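Local coordinates for uncharacterized protein (Chaetomium thermophilum, PDB 3LPZ), which probably acts as the Get4 component of the Get pathway, an alpha-solenoid protein that binds Get5 in the biogenesis of tail-anchored membrane proteins, at residues A[78-82]-A[116-121]; A[143-147]-A[157-161]; A[171-177]-A[189-193]; A[210-215]-A[234-239]. All blocks are in the same frame, centred on the assembly; numbering follows the deposited sequence.

Interaction 1 (A[78-82]-A[116-121]); sequences AVLLV and RFVKEM
Val79 reaches across to Arg116 and Phe117 with its two methyl groups sent different ways. CG2 turns inward to the backbone of Phe117, 3.9 Å from its CA. CG1, anti to the backbone N (chi1 173°), lies over one face of the Arg116 guanidinium, toward its rim and 3.8 Å from NE, in the conformer described, one of two for Arg116; the two side chains cross at about a right angle. In that conformer the extended arginine carries its head forward, toward the C-terminal end of its helix, where NH1 donates to Glu120 OE2 at 2.6 Å in a salt bridge; Glu120 OE1 has a second partner in Arg86. Cutting Val79 back to an alanine removes both methyls and is likely to open a gap beside the Phe117 backbone.

The Phe117 ring swings toward the facing helix. The carbonyl O of Ala78 sits at its edge, 3.4 Å from CE1, while Ala78 CB packs on CD1 at 3.6 Å. One turn on, Val82 forks: CG2 approaches CE1 of the same ring at 3.8 Å, and CG1 lies 3.6 Å from the carbonyl O of Glu120. Leu100 of helix 94-104 also touches both Val82 and Phe117. The axes of segments 78-82 and 116-121 approach to 9.4 Å, at 10° to each other; such near-parallel packing, with helix 94-104 between in sequence, is consistent with the alpha-solenoid fold of Get4.

Interaction 2 (A[143-147]-A[157-161]); sequences GTLYV and KHLVL
This contact belongs to a pair of consecutive helices of the alpha-solenoid, in which Gly143 of helix 136-148 meets His158 and Leu159 near the C-terminal end of helix 152-159. The backbones come close at the glycine: its CA lies 3.9 Å from His158 CB and 4.0 Å from Leu159 CG. A CB on this residue would point at the other segment and run into Leu159 CG, so the approach depends on the missing side chain.

On one flank, Tyr146 and His158 meet through parts of their rings. CE2 of Tyr146 touches CD2 of His158 at 3.6 Å, with the ring planes 62° apart. His158 has CG anti to its carbonyl carbon (chi1 -69°), which places the imidazole beside the phenol and lets one water join them. That water lies in the plane of both rings at their edges, 2.9 Å from Tyr146 OH and 2.7 Å from His158 NE2. The other imidazole nitrogen, ND1, is hydrogen-bonded to His139 ND1, so the ring is held through both nitrogens and its rotation is probably well fixed.

The other flank is apolar. Val147 CG2 meets Leu159 CD1 at 3.9 Å, the two side chains crossing at about a right angle, and Met173 and Val169 of helix 166-179 extend this packing. A close helix-helix approach at a glycine, with larger side chains on its flanks, suits the compact helical hairpins of a TPR-like alpha-solenoid.

Interaction 3 (A[171-177]-A[189-193]); sequences ARMEYEW and YCARA
Glu174 lies across the backbone of segment 189-193, and its side chain can be followed outward from the helix. CB rests 3.4 Å from the carbonyl O of Tyr189. CG, anti to the carbonyl carbon of its own residue (chi1 -60°), also nears that oxygen and packs on Ala193 CB at 3.7 Å. A bend at chi2 then lays the carboxylate against the aliphatic base of Arg192, where CD, OE1 and OE2 all lie about 3.5 Å from Arg192 CB. OE1 meets the Tyr189 ring in its plane, at the edge. The same oxygen stands 4.1 Å from Arg192 NE, too far for a salt bridge, and the carboxylate and guanidinium planes are 65° apart. The arginine is paired instead with Glu156, whose carboxylate also comes close to Glu174 OE2; such crowding of like charges could raise the proton affinity of one of the two acids.

Helices 166-179 and 186-199 form an antiparallel hairpin of the alpha-solenoid; the axes of segments 171-177 and 189-193 come within 8.7 Å at 158°, and the small Ala171 and Ala193 allow the backbones to draw close.

Farther along the pair, Tyr189 CE1 lies over one face of the Trp177 indole, near its rim and 3.7 Å from CG. The side chains cross at about a right angle, and the ring planes are inclined to each other. A water donates to both Trp177 O and Tyr189 OH, and that hydroxyl is also hydrogen-bonded to Asp181. Phe152 meets the indole edge-to-face.

Interaction 4 (A[210-215]-A[234-239]); sequences YRIFTS and AELRIF
Arg237 donates both direct hydrogen bonds of this contact, one to Tyr210 and one to Thr214. Arg237 N donates to Tyr210 OH (2.9 Å, 153° at the hydrogen), and Arg237 NH1 donates to Thr214 OG1 at 3.0 Å, the oxygen tilted slightly from the guanidinium plane. Ser215 OG lies 3.1 Å from NH1. The Arg237 head is sandwiched, with Glu235 CB over one face and Ser215 CA over the opposite one, and NH2 forms a salt bridge with Glu235 OE1 at 3.2 Å. A leucine in place of Arg237 would probably leave that carboxylate without its salt-bridge partner and Thr214 OG1 without its donor.

A second shell sets these groups. Thr214 OG1 takes the crowded position between N and the carbonyl carbon (chi1 62°), from which it donates to Tyr210 O, while Ser215 OG donates to Arg211 O. Arg211 crosses Glu235 at about a right angle, its CD 3.3 Å from OE2. Tyr210 OH is further bonded to Ser249 of helix 243-256, whose hydroxyl also bonds Arg237 O.

Segment 234-239 thus lies between helices 203-220 and 243-256, and its strand 237-238 pairs antiparallel with strand 227-228 in a small beta hairpin.

From the N terminus the four contacts follow in series, none enclosing or crossing another. Interaction 1 closes a 33-residue span containing helix 94-104. Interactions 2 and 3 close much shorter turns between consecutive helices, and interaction 4 brings back the excursion containing strand 227-228. Neighbours are joined by packing: Val118 touches Tyr146 between interactions 1 and 2, Val147 meets Met173 between 2 and 3, and Phe213 and Ile212 pack on residues 171-177 and 189-193 between 3 and 4. The chain of contacts therefore runs along the solenoid, with the centres of interactions 1 and 4 about 39 Å apart on opposite sides of the chain's centre.

Interaction 1 (A[78-82]-A[116-121])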
loop_
_atom_site.group_PDB
_atom_site.type_symbol
_atom_site.label_atom_id
_atom_site.label_comp_id
_atom_site.label_asym_id
_atom_site.label_seq_id
_atom_site.Cartn_x
_atom_site.Cartn_y
_atom_site.Cartn_z
ATOM N N ALA A 78 -1.208 23.403 0.657
ATOM C CA ALA A 78 -0.537 22.177 0.197
ATOM C C ALA A 78 -1.330 21.539 -0.946
ATOM O O ALA A 78 -0.751 21.040 -1.903
ATOM C CB ALA A 78 -0.334 21.173 1.365
ATOM N N VAL A 79 -2.658 21.548 -0.844
ATOM C CA VAL A 79 -3.512 21.057 -1.954
ATOM C C VAL A 79 -3.340 21.935 -3.202
ATOM O O VAL A 79 -3.261 21.417 -4.342
ATOM C CB VAL A 79 -5.027 20.945 -1.511
ATOM C CG1 VAL A 79 -5.961 20.613 -2.688
ATOM C CG2 VAL A 79 -5.173 19.868 -0.408
ATOM N N LEU A 80 -3.257 23.258 -3.003
ATOM C CA LEU A 80 -3.058 24.192 -4.122
ATOM C C LEU A 80 -1.708 23.918 -4.803
ATOM O O LEU A 80 -1.568 24.051 -6.007
ATOM C CB LEU A 80 -3.120 25.642 -3.614
ATOM C CG LEU A 80 -3.129 26.773 -4.645
ATOM C CD1 LEU A 80 -4.211 26.537 -5.705
ATOM C CD2 LEU A 80 -3.298 28.151 -3.958
ATOM N N LEU A 81 -0.719 23.519 -4.008
ATOM C CA LEU A 81 0.596 23.214 -4.517
ATOM C C LEU A 81 0.511 22.047 -5.509
ATOM O O LEU A 81 1.132 22.086 -6.574
ATOM C CB LEU A 81 1.553 22.870 -3.359
ATOM C CG LEU A 81 2.940 22.303 -3.741
ATOM C CD1 LEU A 81 3.734 23.339 -4.582
ATOM C CD2 LEU A 81 3.734 21.834 -2.493
ATOM N N VAL A 82 -0.228 20.999 -5.141
ATOM C CA VAL A 82 -0.419 19.859 -6.044
ATOM C C VAL A 82 -1.137 20.340 -7.296
ATOM O O VAL A 82 -0.758 19.955 -8.399
ATOM C CB VAL A 82 -1.268 18.712 -5.417
ATOM C CG1 VAL A 82 -1.489 17.583 -6.451
ATOM C CG2 VAL A 82 -0.582 18.154 -4.169
ATOM N N ARG A 116 -7.502 14.765 1.947
ATOM C CA ARG A 116 -7.590 15.372 0.611
ATOM C C ARG A 116 -6.189 15.549 0.016
ATOM O O ARG A 116 -5.968 15.226 -1.144
ATOM C CB ARG A 116 -8.316 16.723 0.668
ATOM C CG ARG A 116 -8.635 17.370 -0.706
ATOM C CD ARG A 116 -9.254 18.757 -0.498
ATOM N NE ARG A 116 -9.500 19.502 -1.738
ATOM C CZ ARG A 116 -9.480 18.968 -2.954
ATOM N NH1 ARG A 116 -9.233 17.676 -3.097
ATOM N NH2 ARG A 116 -9.705 19.725 -4.020
ATOM N N PHE A 117 -5.245 16.055 0.807
ATOM C CA PHE A 117 -3.880 16.261 0.309
ATOM C C PHE A 117 -3.294 14.933 -0.197
ATOM O O PHE A 117 -2.726 14.884 -1.297
ATOM C CB PHE A 117 -2.976 16.873 1.375
ATOM C CG PHE A 117 -1.554 17.014 0.941
ATOM C CD1 PHE A 117 -1.191 17.948 -0.041
ATOM C CD2 PHE A 117 -0.562 16.176 1.474
ATOM C CE1 PHE A 117 0.158 18.080 -0.464
ATOM C CE2 PHE A 117 0.781 16.302 1.047
ATOM C CZ PHE A 117 1.133 17.266 0.077
ATOM N N VAL A 118 -3.450 13.863 0.589
ATOM C CA VAL A 118 -2.871 12.567 0.227
ATOM C C VAL A 118 -3.498 12.056 -1.059
ATOM O O VAL A 118 -2.789 11.605 -1.966
ATOM C CB VAL A 118 -2.968 11.507 1.380
ATOM C CG1 VAL A 118 -2.764 10.052 0.846
ATOM C CG2 VAL A 118 -1.928 11.849 2.498
ATOM N N LYS A 119 -4.825 12.135 -1.139
ATOM C CA LYS A 119 -5.530 11.765 -2.352
ATOM C C LYS A 119 -5.039 12.545 -3.584
ATOM O O LYS A 119 -4.762 11.939 -4.632
ATOM C CB LYS A 119 -7.030 11.978 -2.155
ATOM C CG LYS A 119 -7.910 11.246 -3.124
ATOM C CD LYS A 119 -8.270 12.084 -4.353
ATOM C CE LYS A 119 -9.372 11.385 -5.171
ATOM N NZ LYS A 119 -9.082 11.449 -6.646
ATOM N N GLU A 120 -4.930 13.868 -3.459
ATOM C CA GLU A 120 -4.525 14.697 -4.599
ATOM C C GLU A 120 -3.101 14.390 -5.044
ATOM O O GLU A 120 -2.844 14.254 -6.248
ATOM C CB GLU A 120 -4.687 16.198 -4.300
ATOM C CG GLU A 120 -6.168 16.625 -4.064
ATOM C CD GLU A 120 -7.072 16.472 -5.303
ATOM O OE1 GLU A 120 -6.587 16.450 -6.458
ATOM O OE2 GLU A 120 -8.289 16.371 -5.115
ATOM N N MET A 121 -2.197 14.302 -4.072
ATOM C CA MET A 121 -0.771 14.097 -4.302
ATOM C C MET A 121 -0.540 12.744 -5.035
ATOM O O MET A 121 0.197 12.668 -6.034
ATOM C CB MET A 121 -0.067 14.132 -2.921
ATOM C CG MET A 121 1.395 13.714 -2.872
ATOM S SD MET A 121 2.005 13.482 -1.168
ATOM C CE MET A 121 1.390 11.858 -0.699
#

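Interaction 2 (A[143-147]-A[157-161])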
loop_
_atom_site.group_PDB
_atom_site.type_symbol
_atom_site.label_atom_id
_atom_site.label_comp_id
_atom_site.label_asym_id
_atom_site.label_seq_id
_atom_site.Cartn_x
_atom_site.Cartn_y
_atom_site.Cartn_z
ATOM N N GLY A 143 2.312 5.086 3.623
ATOM C CA GLY A 143 2.130 3.798 4.273
ATOM C C GLY A 143 2.804 3.749 5.634
ATOM O O GLY A 143 2.195 3.268 6.606
ATOM N N THR A 144 4.033 4.268 5.728
ATOM C CA THR A 144 4.731 4.274 7.031
ATOM C C THR A 144 4.067 5.209 8.061
ATOM O O THR A 144 4.013 4.891 9.258
ATOM C CB THR A 144 6.225 4.605 6.951
ATOM O OG1 THR A 144 6.387 5.997 6.596
ATOM C CG2 THR A 144 6.893 3.712 5.904
ATOM N N LEU A 145 3.554 6.332 7.593
ATOM C CA LEU A 145 2.801 7.226 8.452
ATOM C C LEU A 145 1.558 6.535 9.009
ATOM O O LEU A 145 1.284 6.627 10.210
ATOM C CB LEU A 145 2.430 8.517 7.694
ATOM C CG LEU A 145 3.208 9.823 7.912
ATOM C CD1 LEU A 145 4.652 9.688 8.449
ATOM C CD2 LEU A 145 3.158 10.686 6.648
ATOM N N TYR A 146 0.802 5.861 8.148
ATOM C CA TYR A 146 -0.373 5.098 8.605
ATOM C C TYR A 146 -0.021 4.017 9.640
ATOM O O TYR A 146 -0.730 3.879 10.651
ATOM C CB TYR A 146 -1.195 4.506 7.448
ATOM C CG TYR A 146 -1.924 5.519 6.579
ATOM C CD1 TYR A 146 -2.164 6.828 7.015
ATOM C CD2 TYR A 146 -2.400 5.157 5.314
ATOM C CE1 TYR A 146 -2.851 7.763 6.188
ATOM C CE2 TYR A 146 -3.078 6.082 4.496
ATOM C CZ TYR A 146 -3.298 7.367 4.941
ATOM O OH TYR A 146 -3.962 8.253 4.114
ATOM N N VAL A 147 1.059 3.266 9.400
ATOM C CA VAL A 147 1.601 2.363 10.427
ATOM C C VAL A 147 1.865 3.043 11.786
ATOM O O VAL A 147 1.396 2.540 12.812
ATOM C CB VAL A 147 2.877 1.622 9.963
ATOM C CG1 VAL A 147 3.518 0.799 11.158
ATOM C CG2 VAL A 147 2.564 0.728 8.763
ATOM N N LYS A 157 -2.800 -0.920 1.889
ATOM C CA LYS A 157 -3.075 -0.491 0.517
ATOM C C LYS A 157 -1.946 0.324 -0.118
ATOM O O LYS A 157 -1.720 0.198 -1.320
ATOM C CB LYS A 157 -4.413 0.264 0.426
ATOM C CG LYS A 157 -5.619 -0.633 0.753
ATOM C CD LYS A 157 -6.878 0.201 1.014
ATOM C CE LYS A 157 -8.057 -0.693 1.420
ATOM N NZ LYS A 157 -9.319 0.086 1.337
ATOM N N HIS A 158 -1.242 1.150 0.667
ATOM C CA HIS A 158 -0.098 1.900 0.140
ATOM C C HIS A 158 1.193 1.082 0.096
ATOM O O HIS A 158 1.909 1.115 -0.912
ATOM C CB HIS A 158 0.109 3.168 0.946
ATOM C CG HIS A 158 -0.982 4.169 0.738
ATOM N ND1 HIS A 158 -1.041 4.974 -0.381
ATOM C CD2 HIS A 158 -2.080 4.463 1.481
ATOM C CE1 HIS A 158 -2.114 5.746 -0.301
ATOM N NE2 HIS A 158 -2.763 5.453 0.818
ATOM N N LEU A 159 1.459 0.314 1.160
ATOM C CA LEU A 159 2.732 -0.435 1.228
ATOM C C LEU A 159 2.888 -1.480 0.124
ATOM O O LEU A 159 4.012 -1.730 -0.306
ATOM C CB LEU A 159 2.954 -1.050 2.612
ATOM C CG LEU A 159 3.237 0.016 3.697
ATOM C CD1 LEU A 159 3.055 -0.574 5.084
ATOM C CD2 LEU A 159 4.670 0.680 3.535
ATOM N N VAL A 160 1.784 -2.082 -0.329
ATOM C CA VAL A 160 1.859 -3.072 -1.408
ATOM C C VAL A 160 2.274 -2.443 -2.743
ATOM O O VAL A 160 2.756 -3.150 -3.669
ATOM C CB VAL A 160 0.548 -3.920 -1.564
ATOM C CG1 VAL A 160 0.328 -4.744 -0.311
ATOM C CG2 VAL A 160 -0.694 -3.055 -1.937
ATOM N N LEU A 161 2.104 -1.128 -2.833
ATOM C CA LEU A 161 2.500 -0.317 -3.976
ATOM C C LEU A 161 3.788 0.494 -3.753
ATOM O O LEU A 161 4.069 1.412 -4.525
ATOM C CB LEU A 161 1.347 0.633 -4.352
ATOM C CG LEU A 161 0.028 -0.070 -4.754
ATOM C CD1 LEU A 161 -1.084 0.964 -4.988
ATOM C CD2 LEU A 161 0.242 -0.974 -6.012
HETATM O O HOH W 1 -4.911 6.944 1.655
#

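Interaction 3 (A[171-177]-A[189-193])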
loop_
_atom_site.group_PDB
_atom_site.type_symbol
_atom_site.label_atom_id
_atom_site.label_comp_id
_atom_site.label_asym_id
_atom_site.label_seq_id
_atom_site.Cartn_x
_atom_site.Cartn_y
_atom_site.Cartn_z
ATOM N N ALA A 171 5.527 -6.252 6.657
ATOM C CA ALA A 171 5.658 -7.506 7.405
ATOM C C ALA A 171 5.749 -7.250 8.934
ATOM O O ALA A 171 5.122 -7.966 9.730
ATOM C CB ALA A 171 6.888 -8.285 6.903
ATOM N N ARG A 172 6.505 -6.228 9.328
ATOM C CA ARG A 172 6.607 -5.848 10.765
ATOM C C ARG A 172 5.304 -5.295 11.320
ATOM O O ARG A 172 4.953 -5.558 12.481
ATOM C CB ARG A 172 7.738 -4.840 10.994
ATOM C CG ARG A 172 9.106 -5.483 10.877
ATOM C CD ARG A 172 10.257 -4.535 11.303
ATOM N NE ARG A 172 11.552 -5.045 10.830
ATOM C CZ ARG A 172 12.195 -6.090 11.359
ATOM N NH1 ARG A 172 11.668 -6.767 12.377
ATOM N NH2 ARG A 172 13.368 -6.473 10.864
ATOM N N MET A 173 4.565 -4.574 10.487
ATOM C CA MET A 173 3.219 -4.124 10.853
ATOM C C MET A 173 2.274 -5.324 11.025
ATOM O O MET A 173 1.548 -5.406 12.010
ATOM C CB MET A 173 2.666 -3.132 9.822
ATOM C CG MET A 173 1.272 -2.552 10.177
ATOM S SD MET A 173 0.231 -2.286 8.717
ATOM C CE MET A 173 -0.307 -3.984 8.505
ATOM N N GLU A 174 2.282 -6.245 10.072
ATOM C CA GLU A 174 1.480 -7.463 10.207
ATOM C C GLU A 174 1.884 -8.258 11.446
ATOM O O GLU A 174 1.024 -8.833 12.106
ATOM C CB GLU A 174 1.519 -8.367 8.960
ATOM C CG GLU A 174 1.011 -7.761 7.605
ATOM C CD GLU A 174 -0.445 -7.346 7.574
ATOM O OE1 GLU A 174 -1.231 -7.705 8.483
ATOM O OE2 GLU A 174 -0.814 -6.636 6.619
ATOM N N TYR A 175 3.178 -8.323 11.747
ATOM C CA TYR A 175 3.610 -9.000 12.962
ATOM C C TYR A 175 3.075 -8.286 14.227
ATOM O O TYR A 175 2.618 -8.953 15.158
ATOM C CB TYR A 175 5.148 -9.148 13.064
ATOM C CG TYR A 175 5.478 -10.147 14.136
ATOM C CD1 TYR A 175 5.338 -11.505 13.881
ATOM C CD2 TYR A 175 5.856 -9.749 15.413
ATOM C CE1 TYR A 175 5.585 -12.452 14.837
ATOM C CE2 TYR A 175 6.117 -10.722 16.417
ATOM C CZ TYR A 175 5.958 -12.072 16.100
ATOM O OH TYR A 175 6.194 -13.064 17.024
ATOM N N GLU A 176 3.143 -6.954 14.269
ATOM C CA GLU A 176 2.567 -6.192 15.412
ATOM C C GLU A 176 1.074 -6.455 15.558
ATOM O O GLU A 176 0.542 -6.604 16.678
ATOM C CB GLU A 176 2.815 -4.677 15.292
ATOM C CG GLU A 176 4.269 -4.266 15.513
ATOM C CD GLU A 176 4.824 -4.701 16.884
ATOM O OE1 GLU A 176 4.173 -4.439 17.926
ATOM O OE2 GLU A 176 5.910 -5.317 16.916
ATOM N N TRP A 177 0.388 -6.519 14.428
ATOM C CA TRP A 177 -1.036 -6.803 14.443
ATOM C C TRP A 177 -1.313 -8.219 14.957
ATOM O O TRP A 177 -2.203 -8.427 15.779
ATOM C CB TRP A 177 -1.615 -6.641 13.049
ATOM C CG TRP A 177 -3.032 -6.186 12.976
ATOM C CD1 TRP A 177 -3.906 -5.975 14.021
ATOM C CD2 TRP A 177 -3.746 -5.868 11.780
ATOM N NE1 TRP A 177 -5.132 -5.550 13.533
ATOM C CE2 TRP A 177 -5.055 -5.462 12.163
ATOM C CE3 TRP A 177 -3.411 -5.901 10.414
ATOM C CZ2 TRP A 177 -6.032 -5.083 11.221
ATOM C CZ3 TRP A 177 -4.370 -5.507 9.482
ATOM C CH2 TRP A 177 -5.672 -5.103 9.890
ATOM N N TYR A 189 -1.708 -13.457 9.307
ATOM C CA TYR A 189 -1.031 -12.175 9.224
ATOM C C TYR A 189 0.125 -12.243 8.270
ATOM O O TYR A 189 0.377 -11.284 7.527
ATOM C CB TYR A 189 -0.607 -11.681 10.610
ATOM C CG TYR A 189 -1.830 -11.328 11.446
ATOM C CD1 TYR A 189 -2.457 -10.083 11.306
ATOM C CD2 TYR A 189 -2.412 -12.270 12.305
ATOM C CE1 TYR A 189 -3.609 -9.768 12.049
ATOM C CE2 TYR A 189 -3.553 -11.959 13.047
ATOM C CZ TYR A 189 -4.142 -10.713 12.909
ATOM O OH TYR A 189 -5.270 -10.414 13.622
ATOM N N CYS A 190 0.793 -13.390 8.226
ATOM C CA CYS A 190 1.843 -13.569 7.237
ATOM C C CYS A 190 1.263 -13.430 5.818
ATOM O O CYS A 190 1.857 -12.736 4.975
ATOM C CB CYS A 190 2.556 -14.923 7.433
ATOM S SG CYS A 190 4.013 -15.087 6.407
ATOM N N ALA A 191 0.091 -14.043 5.589
ATOM C CA ALA A 191 -0.574 -14.009 4.291
ATOM C C ALA A 191 -0.951 -12.596 3.875
ATOM O O ALA A 191 -0.834 -12.278 2.722
ATOM C CB ALA A 191 -1.786 -14.930 4.247
ATOM N N ARG A 192 -1.372 -11.752 4.823
ATOM C CA ARG A 192 -1.652 -10.330 4.536
ATOM C C ARG A 192 -0.428 -9.542 4.062
ATOM O O ARG A 192 -0.590 -8.508 3.402
ATOM C CB ARG A 192 -2.304 -9.630 5.743
ATOM C CG ARG A 192 -3.676 -10.235 6.123
ATOM C CD ARG A 192 -4.375 -9.401 7.232
ATOM N NE ARG A 192 -4.912 -8.140 6.711
ATOM C CZ ARG A 192 -6.033 -8.034 5.996
ATOM N NH1 ARG A 192 -6.775 -9.111 5.697
ATOM N NH2 ARG A 192 -6.438 -6.837 5.583
ATOM N N ALA A 193 0.778 -10.002 4.410
ATOM C CA ALA A 193 2.025 -9.345 3.946
ATOM C C ALA A 193 2.583 -9.977 2.701
ATOM O O ALA A 193 3.362 -9.322 2.006
ATOM C CB ALA A 193 3.113 -9.404 5.019
HETATM O O HOH W 2 -5.012 -8.689 15.744
#

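Interaction 4 (A[210-215]-A[234-239])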
loop_
_atom_site.group_PDB
_atom_site.type_symbol
_atom_site.label_atom_id
_atom_site.label_comp_id
_atom_site.label_asym_id
_atom_site.label_seq_id
_atom_site.Cartn_x
_atom_site.Cartn_y
_atom_site.Cartn_z
ATOM N N TYR A 210 7.814 -12.312 3.647
ATOM C CA TYR A 210 7.840 -13.628 4.260
ATOM C C TYR A 210 9.065 -13.810 5.181
ATOM O O TYR A 210 8.959 -14.267 6.326
ATOM C CB TYR A 210 7.858 -14.671 3.154
ATOM C CG TYR A 210 8.208 -16.044 3.648
ATOM C CD1 TYR A 210 7.244 -16.851 4.258
ATOM C CD2 TYR A 210 9.521 -16.538 3.515
ATOM C CE1 TYR A 210 7.573 -18.113 4.739
ATOM C CE2 TYR A 210 9.848 -17.810 3.989
ATOM C CZ TYR A 210 8.862 -18.587 4.595
ATOM O OH TYR A 210 9.193 -19.850 5.055
ATOM N N ARG A 211 10.233 -13.417 4.694
ATOM C CA ARG A 211 11.440 -13.595 5.496
ATOM C C ARG A 211 11.378 -12.721 6.759
ATOM O O ARG A 211 11.660 -13.191 7.860
ATOM C CB ARG A 211 12.682 -13.286 4.656
ATOM C CG ARG A 211 12.873 -14.320 3.527
ATOM C CD ARG A 211 14.248 -14.209 2.901
ATOM N NE ARG A 211 14.320 -13.170 1.893
ATOM C CZ ARG A 211 14.395 -13.412 0.581
ATOM N NH1 ARG A 211 14.400 -14.663 0.107
ATOM N NH2 ARG A 211 14.477 -12.401 -0.264
ATOM N N ILE A 212 10.987 -11.468 6.607
ATOM C CA ILE A 212 10.869 -10.575 7.778
ATOM C C ILE A 212 9.854 -11.085 8.795
ATOM O O ILE A 212 10.145 -11.117 10.019
ATOM C CB ILE A 212 10.563 -9.111 7.367
ATOM C CG1 ILE A 212 11.722 -8.508 6.530
ATOM C CG2 ILE A 212 10.208 -8.227 8.588
ATOM C CD1 ILE A 212 13.105 -8.311 7.270
ATOM N N PHE A 213 8.673 -11.483 8.326
ATOM C CA PHE A 213 7.614 -11.880 9.263
ATOM C C PHE A 213 8.065 -13.148 10.026
ATOM O O PHE A 213 7.947 -13.227 11.259
ATOM C CB PHE A 213 6.299 -12.160 8.513
ATOM C CG PHE A 213 5.161 -12.516 9.408
ATOM C CD1 PHE A 213 4.986 -13.831 9.861
ATOM C CD2 PHE A 213 4.240 -11.530 9.809
ATOM C CE1 PHE A 213 3.901 -14.164 10.716
ATOM C CE2 PHE A 213 3.172 -11.847 10.650
ATOM C CZ PHE A 213 3.001 -13.166 11.114
ATOM N N THR A 214 8.535 -14.148 9.282
ATOM C CA THR A 214 8.971 -15.383 9.917
ATOM C C THR A 214 10.218 -15.222 10.801
ATOM O O THR A 214 10.318 -15.916 11.796
ATOM C CB THR A 214 9.121 -16.560 8.921
ATOM O OG1 THR A 214 10.121 -16.255 7.927
ATOM C CG2 THR A 214 7.757 -16.856 8.262
ATOM N N SER A 215 11.144 -14.315 10.453
ATOM C CA SER A 215 12.265 -14.027 11.373
ATOM C C SER A 215 11.744 -13.425 12.668
ATOM O O SER A 215 12.251 -13.754 13.721
ATOM C CB SER A 215 13.291 -13.062 10.775
ATOM O OG SER A 215 13.841 -13.699 9.655
ATOM N N ALA A 234 18.385 -17.268 1.193
ATOM C CA ALA A 234 16.944 -17.327 0.909
ATOM C C ALA A 234 16.245 -18.232 1.938
ATOM O O ALA A 234 15.862 -19.365 1.645
ATOM C CB ALA A 234 16.692 -17.804 -0.530
ATOM N N GLU A 235 16.121 -17.702 3.154
ATOM C CA GLU A 235 15.535 -18.380 4.314
ATOM C C GLU A 235 14.170 -19.007 3.990
ATOM O O GLU A 235 13.233 -18.317 3.610
ATOM C CB GLU A 235 15.384 -17.375 5.470
ATOM C CG GLU A 235 16.662 -16.610 5.828
ATOM C CD GLU A 235 16.456 -15.095 5.847
ATOM O OE1 GLU A 235 15.874 -14.553 6.831
ATOM O OE2 GLU A 235 16.885 -14.441 4.869
ATOM N N LEU A 236 14.079 -20.320 4.098
ATOM C CA LEU A 236 12.807 -20.990 3.942
ATOM C C LEU A 236 12.518 -21.782 5.210
ATOM O O LEU A 236 13.198 -22.784 5.480
ATOM C CB LEU A 236 12.802 -21.915 2.730
ATOM C CG LEU A 236 11.355 -22.341 2.475
ATOM C CD1 LEU A 236 10.647 -21.333 1.542
ATOM C CD2 LEU A 236 11.260 -23.781 1.953
ATOM N N ARG A 237 11.514 -21.335 5.969
ATOM C CA ARG A 237 11.243 -21.890 7.291
ATOM C C ARG A 237 9.984 -22.751 7.317
ATOM O O ARG A 237 8.929 -22.384 6.757
ATOM C CB ARG A 237 11.201 -20.798 8.373
ATOM C CG ARG A 237 12.469 -19.940 8.418
ATOM C CD ARG A 237 12.352 -18.840 9.435
ATOM N NE ARG A 237 13.627 -18.152 9.612
ATOM C CZ ARG A 237 13.934 -16.990 9.045
ATOM N NH1 ARG A 237 13.055 -16.343 8.271
ATOM N NH2 ARG A 237 15.132 -16.476 9.255
ATOM N N ILE A 238 10.118 -23.903 7.964
ATOM C CA ILE A 238 9.017 -24.811 8.204
ATOM C C ILE A 238 8.710 -24.821 9.702
ATOM O O ILE A 238 9.609 -24.986 10.537
ATOM C CB ILE A 238 9.384 -26.246 7.704
ATOM C CG1 ILE A 238 9.599 -26.207 6.184
ATOM C CG2 ILE A 238 8.334 -27.310 8.161
ATOM C CD1 ILE A 238 8.280 -25.842 5.320
ATOM N N PHE A 239 7.432 -24.639 10.024
ATOM C CA PHE A 239 6.943 -24.667 11.405
ATOM C C PHE A 239 5.959 -25.809 11.560
ATOM O O PHE A 239 4.804 -25.673 11.156
ATOM C CB PHE A 239 6.219 -23.350 11.729
ATOM C CG PHE A 239 7.096 -22.149 11.631
ATOM C CD1 PHE A 239 7.869 -21.742 12.729
ATOM C CD2 PHE A 239 7.176 -21.424 10.446
ATOM C CE1 PHE A 239 8.705 -20.641 12.641
ATOM C CE2 PHE A 239 8.038 -20.297 10.347
ATOM C CZ PHE A 239 8.781 -19.903 11.441
HETATM O O HOH W 3 12.436 -16.952 1.051
#